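Local coordinates for lipid binding protein LpqN (Mycobacterium tuberculosis, PDB 6E5F) that takes part in mycobacterial cell envelope biogenesis, binding lipid, interacting with the mycolate transporters MmpL3 and MmpL11, and serving as a virulence factor, at residues G56-I61 and E144-P149; V183-V188 and V198-A203. One frame throughout, in Å; residues are numbered along the deposited sequence. Where two conformers were deposited one is given.

Interaction 1: G56-I61 and E144-P149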
loop_
_atom_site.group_PDB
_atom_site.type_symbol
_atom_site.label_atom_id
_atom_site.label_comp_id
_atom_site.label_asym_id
_atom_site.label_seq_id
_atom_site.Cartn_x
_atom_site.Cartn_y
_atom_site.Cartn_z
ATOM N N GLY A 56 -10.298 -1.257 -15.216
ATOM C CA GLY A 56 -9.555 -0.634 -16.295
ATOM C C GLY A 56 -8.830 -1.640 -17.168
ATOM O O GLY A 56 -8.946 -2.847 -16.958
ATOM N N PRO A 57 -8.074 -1.145 -18.154
ATOM C CA PRO A 57 -7.397 -2.051 -19.092
ATOM C C PRO A 57 -6.110 -2.662 -18.564
ATOM O O PRO A 57 -5.541 -3.529 -19.242
ATOM C CB PRO A 57 -7.113 -1.144 -20.297
ATOM C CG PRO A 57 -6.939 0.211 -19.695
ATOM C CD PRO A 57 -7.878 0.272 -18.511
ATOM N N ASN A 58 -5.631 -2.250 -17.393
ATOM C CA ASN A 58 -4.378 -2.760 -16.865
ATOM C C ASN A 58 -4.632 -3.978 -15.988
ATOM O O ASN A 58 -5.566 -3.996 -15.181
ATOM C CB ASN A 58 -3.663 -1.684 -16.046
ATOM C CG ASN A 58 -3.353 -0.451 -16.860
ATOM O OD1 ASN A 58 -2.401 -0.434 -17.640
ATOM N ND2 ASN A 58 -4.154 0.590 -16.682
ATOM N N TYR A 59 -3.790 -4.991 -16.153
ATOM C CA TYR A 59 -3.875 -6.186 -15.326
ATOM C C TYR A 59 -3.413 -5.852 -13.914
ATOM O O TYR A 59 -2.384 -5.194 -13.726
ATOM C CB TYR A 59 -2.989 -7.275 -15.928
ATOM C CG TYR A 59 -3.375 -8.685 -15.544
ATOM C CD1 TYR A 59 -4.490 -9.299 -16.102
ATOM C CD2 TYR A 59 -2.609 -9.409 -14.646
ATOM C CE1 TYR A 59 -4.841 -10.592 -15.759
ATOM C CE2 TYR A 59 -2.950 -10.700 -14.299
ATOM C CZ TYR A 59 -4.068 -11.286 -14.860
ATOM O OH TYR A 59 -4.425 -12.575 -14.529
ATOM N N THR A 60 -4.171 -6.303 -12.917
ATOM C CA THR A 60 -3.897 -5.986 -11.524
ATOM C C THR A 60 -3.524 -7.246 -10.748
ATOM O O THR A 60 -3.645 -8.376 -11.229
ATOM C CB THR A 60 -5.121 -5.340 -10.863
ATOM O OG1 THR A 60 -6.185 -6.300 -10.786
ATOM C CG2 THR A 60 -5.581 -4.124 -11.649
ATOM N N ILE A 61 -3.066 -7.031 -9.512
ATOM C CA ILE A 61 -2.815 -8.149 -8.610
ATOM C C ILE A 61 -4.104 -8.915 -8.354
ATOM O O ILE A 61 -4.104 -10.149 -8.268
ATOM C CB ILE A 61 -2.166 -7.642 -7.308
ATOM C CG1 ILE A 61 -0.753 -7.119 -7.584
ATOM C CG2 ILE A 61 -2.146 -8.751 -6.259
ATOM C CD1 ILE A 61 -0.136 -6.331 -6.435
ATOM N N GLU A 144 -3.324 -1.404 -10.507
ATOM C CA GLU A 144 -4.455 -0.826 -9.789
ATOM C C GLU A 144 -4.482 0.694 -9.917
ATOM O O GLU A 144 -5.500 1.275 -10.312
ATOM C CB GLU A 144 -4.412 -1.249 -8.318
ATOM C CG GLU A 144 -5.573 -0.715 -7.491
ATOM C CD GLU A 144 -5.508 -1.135 -6.037
ATOM O OE1 GLU A 144 -6.381 -0.704 -5.253
ATOM O OE2 GLU A 144 -4.587 -1.895 -5.676
ATOM N N LEU A 145 -3.381 1.360 -9.560
ATOM C CA LEU A 145 -3.351 2.818 -9.653
ATOM C C LEU A 145 -3.534 3.279 -11.089
ATOM O O LEU A 145 -4.214 4.277 -11.346
ATOM C CB LEU A 145 -2.047 3.373 -9.085
ATOM C CG LEU A 145 -1.732 3.212 -7.595
ATOM C CD1 LEU A 145 -0.964 4.432 -7.089
ATOM C CD2 LEU A 145 -2.966 2.964 -6.748
ATOM N N LYS A 146 -2.929 2.570 -12.044
ATOM C CA LYS A 146 -3.039 2.982 -13.438
ATOM C C LYS A 146 -4.472 2.917 -13.949
ATOM O O LYS A 146 -4.784 3.553 -14.963
ATOM C CB LYS A 146 -2.108 2.139 -14.310
ATOM C CG LYS A 146 -0.632 2.440 -14.088
ATOM C CD LYS A 146 0.266 1.471 -14.841
ATOM C CE LYS A 146 0.162 1.645 -16.347
ATOM N NZ LYS A 146 0.963 0.624 -17.080
ATOM N N ASN A 147 -5.353 2.181 -13.268
ATOM C CA ASN A 147 -6.758 2.100 -13.638
ATOM C C ASN A 147 -7.611 3.181 -12.982
ATOM O O ASN A 147 -8.810 3.263 -13.272
ATOM C CB ASN A 147 -7.330 0.724 -13.274
ATOM C CG ASN A 147 -6.790 -0.388 -14.154
ATOM O OD1 ASN A 147 -6.288 -0.145 -15.250
ATOM N ND2 ASN A 147 -6.902 -1.625 -13.675
ATOM N N LEU A 148 -7.034 4.000 -12.106
ATOM C CA LEU A 148 -7.794 5.065 -11.469
ATOM C C LEU A 148 -8.246 6.083 -12.515
ATOM O O LEU A 148 -7.534 6.334 -13.493
ATOM C CB LEU A 148 -6.928 5.768 -10.426
ATOM C CG LEU A 148 -7.307 5.728 -8.941
ATOM C CD1 LEU A 148 -8.217 4.568 -8.571
ATOM C CD2 LEU A 148 -6.038 5.679 -8.107
ATOM N N PRO A 149 -9.421 6.690 -12.333
ATOM C CA PRO A 149 -9.910 7.671 -13.316
ATOM C C PRO A 149 -8.944 8.833 -13.481
ATOM O O PRO A 149 -8.627 9.543 -12.523
ATOM C CB PRO A 149 -11.244 8.135 -12.718
ATOM C CG PRO A 149 -11.656 7.051 -11.799
ATOM C CD PRO A 149 -10.391 6.482 -11.242
HETATM O O HOH W 1 -2.404 -4.115 -9.165
#
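The carboxamide of N147 slides past that of N58 in the opposite direction, the two amide planes 28° apart, and three hydrogen bonds hold the pair together. Two converge on N147 OD1. The backbone N58 N reaches it at 3.1 Å, in the carbonyl plane and on a lone pair, while the side-chain N58 ND2 comes closer, 2.7 Å from N147 OD1, tilted out of that plane. The third runs the other way, N147 ND2 giving a nearly straight bond (170°) to N58 O at 3.1 Å. With both ends of its amide engaged, N147 is fixed in rotation, and its OD1 and ND2 read the backbone N-H and C=O of one residue. N58 CG stands anti to its carbonyl carbon, beside the backbone N (chi1 -59°); the turn about chi2 then brings ND2 to N147 OD1, the atom N58 N also uses.

Carbon atoms of K146 and T60 pack beside the two amides. K146 crosses N58 at about a right angle, its CB 3.5 Å from N58 ND2, and its NZ forms a salt bridge with D156. T60 CG2 lies 3.5 Å from N147 ND2. One water accepts from both I61 N and E144 N.

The contact is a surface one: it joins the loop leading into helix 61-66, where T60 is the N-cap, to the end of helix 143-146, whose L145 packs on strands 165-176 and 179-192.

Interaction 2: V183-V188 and V198-A203. With L6T (alpha-D-glucopyranosyl 6-O-dodecyl-alpha-D-glucopyranoside), chain B.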
loop_
_atom_site.group_PDB
_atom_site.type_symbol
_atom_site.label_atom_id
_atom_site.label_comp_id
_atom_site.label_asym_id
_atom_site.label_seq_id
_atom_site.Cartn_x
_atom_site.Cartn_y
_atom_site.Cartn_z
ATOM N N VAL A 183 -1.919 10.228 -5.076
ATOM C CA VAL A 183 -2.110 8.851 -4.646
ATOM C C VAL A 183 -0.821 8.089 -4.900
ATOM O O VAL A 183 -0.096 8.350 -5.860
ATOM C CB VAL A 183 -3.297 8.192 -5.382
ATOM C CG1 VAL A 183 -3.006 8.057 -6.877
ATOM C CG2 VAL A 183 -3.613 6.846 -4.767
ATOM N N ALA A 184 -0.539 7.132 -4.027
ATOM C CA ALA A 184 0.620 6.291 -4.234
ATOM C C ALA A 184 0.380 4.978 -3.522
ATOM O O ALA A 184 -0.402 4.893 -2.568
ATOM C CB ALA A 184 1.893 6.934 -3.701
ATOM N N GLN A 185 1.072 3.957 -4.000
ATOM C CA GLN A 185 0.925 2.630 -3.431
ATOM C C GLN A 185 2.271 1.937 -3.437
ATOM O O GLN A 185 2.917 1.831 -4.482
ATOM C CB GLN A 185 -0.087 1.816 -4.228
ATOM C CG GLN A 185 -0.356 0.438 -3.654
ATOM C CD GLN A 185 -1.328 -0.327 -4.500
ATOM O OE1 GLN A 185 -1.007 -0.729 -5.617
ATOM N NE2 GLN A 185 -2.530 -0.540 -3.976
ATOM N N LYS A 186 2.688 1.472 -2.262
ATOM C CA LYS A 186 3.860 0.619 -2.138
ATOM C C LYS A 186 3.378 -0.794 -1.847
ATOM O O LYS A 186 2.610 -1.007 -0.903
ATOM C CB LYS A 186 4.799 1.101 -1.029
ATOM C CG LYS A 186 6.153 0.391 -1.047
ATOM C CD LYS A 186 7.200 1.115 -0.207
ATOM C CE LYS A 186 8.610 0.642 -0.558
ATOM N NZ LYS A 186 9.679 1.478 0.067
ATOM N N THR A 187 3.812 -1.738 -2.669
ATOM C CA THR A 187 3.478 -3.146 -2.503
ATOM C C THR A 187 4.753 -3.881 -2.113
ATOM O O THR A 187 5.773 -3.751 -2.784
ATOM C CB THR A 187 2.918 -3.709 -3.807
ATOM O OG1 THR A 187 1.704 -3.033 -4.150
ATOM C CG2 THR A 187 2.633 -5.203 -3.674
ATOM N N VAL A 188 4.696 -4.633 -1.022
ATOM C CA VAL A 188 5.837 -5.391 -0.517
ATOM C C VAL A 188 5.458 -6.864 -0.529
ATOM O O VAL A 188 4.393 -7.230 -0.029
ATOM C CB VAL A 188 6.214 -4.960 0.909
ATOM C CG1 VAL A 188 7.517 -5.628 1.342
ATOM C CG2 VAL A 188 6.309 -3.442 1.022
ATOM N N VAL A 198 1.393 -10.177 1.188
ATOM C CA VAL A 198 1.466 -8.974 0.365
ATOM C C VAL A 198 0.986 -7.807 1.217
ATOM O O VAL A 198 -0.190 -7.751 1.607
ATOM C CB VAL A 198 0.627 -9.101 -0.910
ATOM C CG1 VAL A 198 0.746 -7.816 -1.753
ATOM C CG2 VAL A 198 1.048 -10.329 -1.715
ATOM N N LEU A 199 1.893 -6.883 1.503
ATOM C CA LEU A 199 1.569 -5.654 2.211
ATOM C C LEU A 199 1.383 -4.560 1.181
ATOM O O LEU A 199 2.220 -4.403 0.288
ATOM C CB LEU A 199 2.710 -5.270 3.149
ATOM C CG LEU A 199 2.609 -3.912 3.848
ATOM C CD1 LEU A 199 1.523 -3.938 4.904
ATOM C CD2 LEU A 199 3.953 -3.517 4.447
ATOM N N GLN A 200 0.293 -3.817 1.291
ATOM C CA GLN A 200 0.107 -2.632 0.461
ATOM C C GLN A 200 -0.083 -1.431 1.366
ATOM O O GLN A 200 -0.849 -1.484 2.335
ATOM C CB GLN A 200 -1.054 -2.809 -0.524
ATOM C CG GLN A 200 -0.754 -3.876 -1.591
ATOM C CD GLN A 200 -1.695 -3.837 -2.776
ATOM O OE1 GLN A 200 -2.912 -3.907 -2.627
ATOM N NE2 GLN A 200 -1.128 -3.720 -3.972
ATOM N N LEU A 201 0.654 -0.370 1.066
ATOM C CA LEU A 201 0.514 0.911 1.743
ATOM C C LEU A 201 -0.069 1.893 0.732
ATOM O O LEU A 201 0.550 2.159 -0.305
ATOM C CB LEU A 201 1.858 1.396 2.276
ATOM C CG LEU A 201 2.589 0.427 3.220
ATOM C CD1 LEU A 201 3.956 0.983 3.594
ATOM C CD2 LEU A 201 1.771 0.140 4.467
ATOM N N ASN A 202 -1.262 2.379 1.020
ATOM C CA ASN A 202 -2.026 3.224 0.101
ATOM C C ASN A 202 -2.053 4.636 0.669
ATOM O O ASN A 202 -2.701 4.881 1.692
ATOM C CB ASN A 202 -3.450 2.684 -0.030
ATOM C CG ASN A 202 -3.510 1.330 -0.711
ATOM O OD1 ASN A 202 -2.665 1.003 -1.533
ATOM N ND2 ASN A 202 -4.519 0.538 -0.376
ATOM N N ALA A 203 -1.368 5.560 0.003
ATOM C CA ALA A 203 -1.328 6.955 0.428
ATOM C C ALA A 203 -2.280 7.786 -0.422
ATOM O O ALA A 203 -2.380 7.579 -1.634
ATOM C CB ALA A 203 0.092 7.505 0.293
HETATM C C1 L6T B . 2.488 13.162 -12.257
HETATM C C2 L6T B . 1.246 13.970 -11.924
HETATM C C3 L6T B . 1.604 15.066 -10.945
HETATM C C4 L6T B . 2.216 14.433 -9.710
HETATM C C5 L6T B . 3.462 13.660 -10.134
HETATM C C6 L6T B . 4.189 13.066 -8.892
HETATM C CAA L6T B . 4.480 13.162 -13.471
HETATM C CAO L6T B . 3.429 13.268 -15.610
HETATM C CAP L6T B . 2.819 12.411 -16.722
HETATM C CAR L6T B . 4.569 14.103 -16.171
HETATM C CAT L6T B . 5.150 14.945 -15.051
HETATM C CAV L6T B . 5.640 14.012 -13.964
HETATM C CAX L6T B . 3.733 11.427 -7.290
HETATM C CAY L6T B . 4.000 11.955 -5.850
HETATM C CAZ L6T B . 3.775 10.693 -5.020
HETATM C CBA L6T B . 4.429 10.936 -3.659
HETATM C CBB L6T B . 3.546 10.041 -2.779
HETATM C CBC L6T B . 4.430 9.412 -1.741
HETATM C CBD L6T B . 3.547 8.397 -0.938
HETATM C CBE L6T B . 4.514 7.405 -0.341
HETATM C CBF L6T B . 4.394 5.976 -0.986
HETATM C CBG L6T B . 3.163 5.245 -0.412
HETATM C CBH L6T B . 3.257 5.121 1.095
HETATM C CBI L6T B . 4.644 4.715 1.608
HETATM O O1 L6T B . 3.457 13.999 -12.907
HETATM O O2 L6T B . 0.723 14.558 -13.120
HETATM O O3 L6T B . 0.427 15.802 -10.590
HETATM O O4 L6T B . 2.562 15.462 -8.786
HETATM O O5 L6T B . 3.068 12.611 -11.049
HETATM O O6 L6T B . 3.185 12.431 -8.152
HETATM O OAN L6T B . 3.926 12.405 -14.568
HETATM O OAQ L6T B . 3.788 11.469 -17.187
HETATM O OAS L6T B . 4.081 14.961 -17.212
HETATM O OAU L6T B . 6.242 15.731 -15.545
HETATM O OAW L6T B . 6.173 14.777 -12.875
HETATM O O HOH W 2 -2.283 -3.085 -6.576
#
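Six backbone hydrogen bonds join V183-V188 to V198-A203 as antiparallel strands, their axes 4.7 Å apart at closest approach and 167° between directions. They come in pairs at A184 with A203, K186 with L201 and V188 with L199; L201 N to K186 O, at 2.8 Å, is among the shorter. Between these rungs lie the non-hydrogen-bonded pairs Q185 with N202 and T187 with Q200, where CA-H...O contacts such as Q185 CA to L201 O (3.2 Å) add to the backbone match.

Polar side chains link up on the face of Q185, T187, Q200 and N202. Q185 and N202 lie side by side, and Q185 NE2 donates to N202 OD1 at 2.9 Å, with the acceptor in the Q185 amide plane. Q200 NE2 likewise reaches T187 OG1 at 2.9 Å and 164°; chi1 of T187 (-63°) sets OG1 beside its backbone N, where Q200 NE2 meets it. A water bridges Q185 OE1 and Q200 NE2, which do not bond directly.

The other face is mostly apolar. V188 CG2 meets L199 CD2 at 4.2 Å, and the paired methyls of A184 and A203 line the pocket: A184 CB is 3.5 Å and A203 CB 3.8 Å from CBD of the bound glycolipid's dodecyl chain. The exception is K186, whose NZ leads away to a salt bridge with D221 of helix 210-223.

The hairpin lies centrally in the antiparallel sheet, with strand 165-176 hydrogen-bonded beyond 179-192 and strand 120-130 beyond 195-206.

How the interactions relate
From the N terminus, interaction 1 comes first: G56-I61 meets E144-P149 across 82 intervening residues, closing a long loop that includes helix 61-66, strand 120-130 and helix 134-140. Interaction 2 follows in series, joining V183-V188 to V198-A203 across nine residues, seven of them the continuing strands of the hairpin, so the two loops neither cross nor overlap. Their centres lie 14 Å apart, yet they touch: E144 OE2 and Q185 NE2 are 3.0 Å apart, a probable hydrogen bond, while I61 CD1 packs on Q200 NE2 and L145 CD1 on A184 CA. The N-terminal loop and helix 143-146 are thereby laid against the polar face of the central hairpin, whose other face meets the lipid chain.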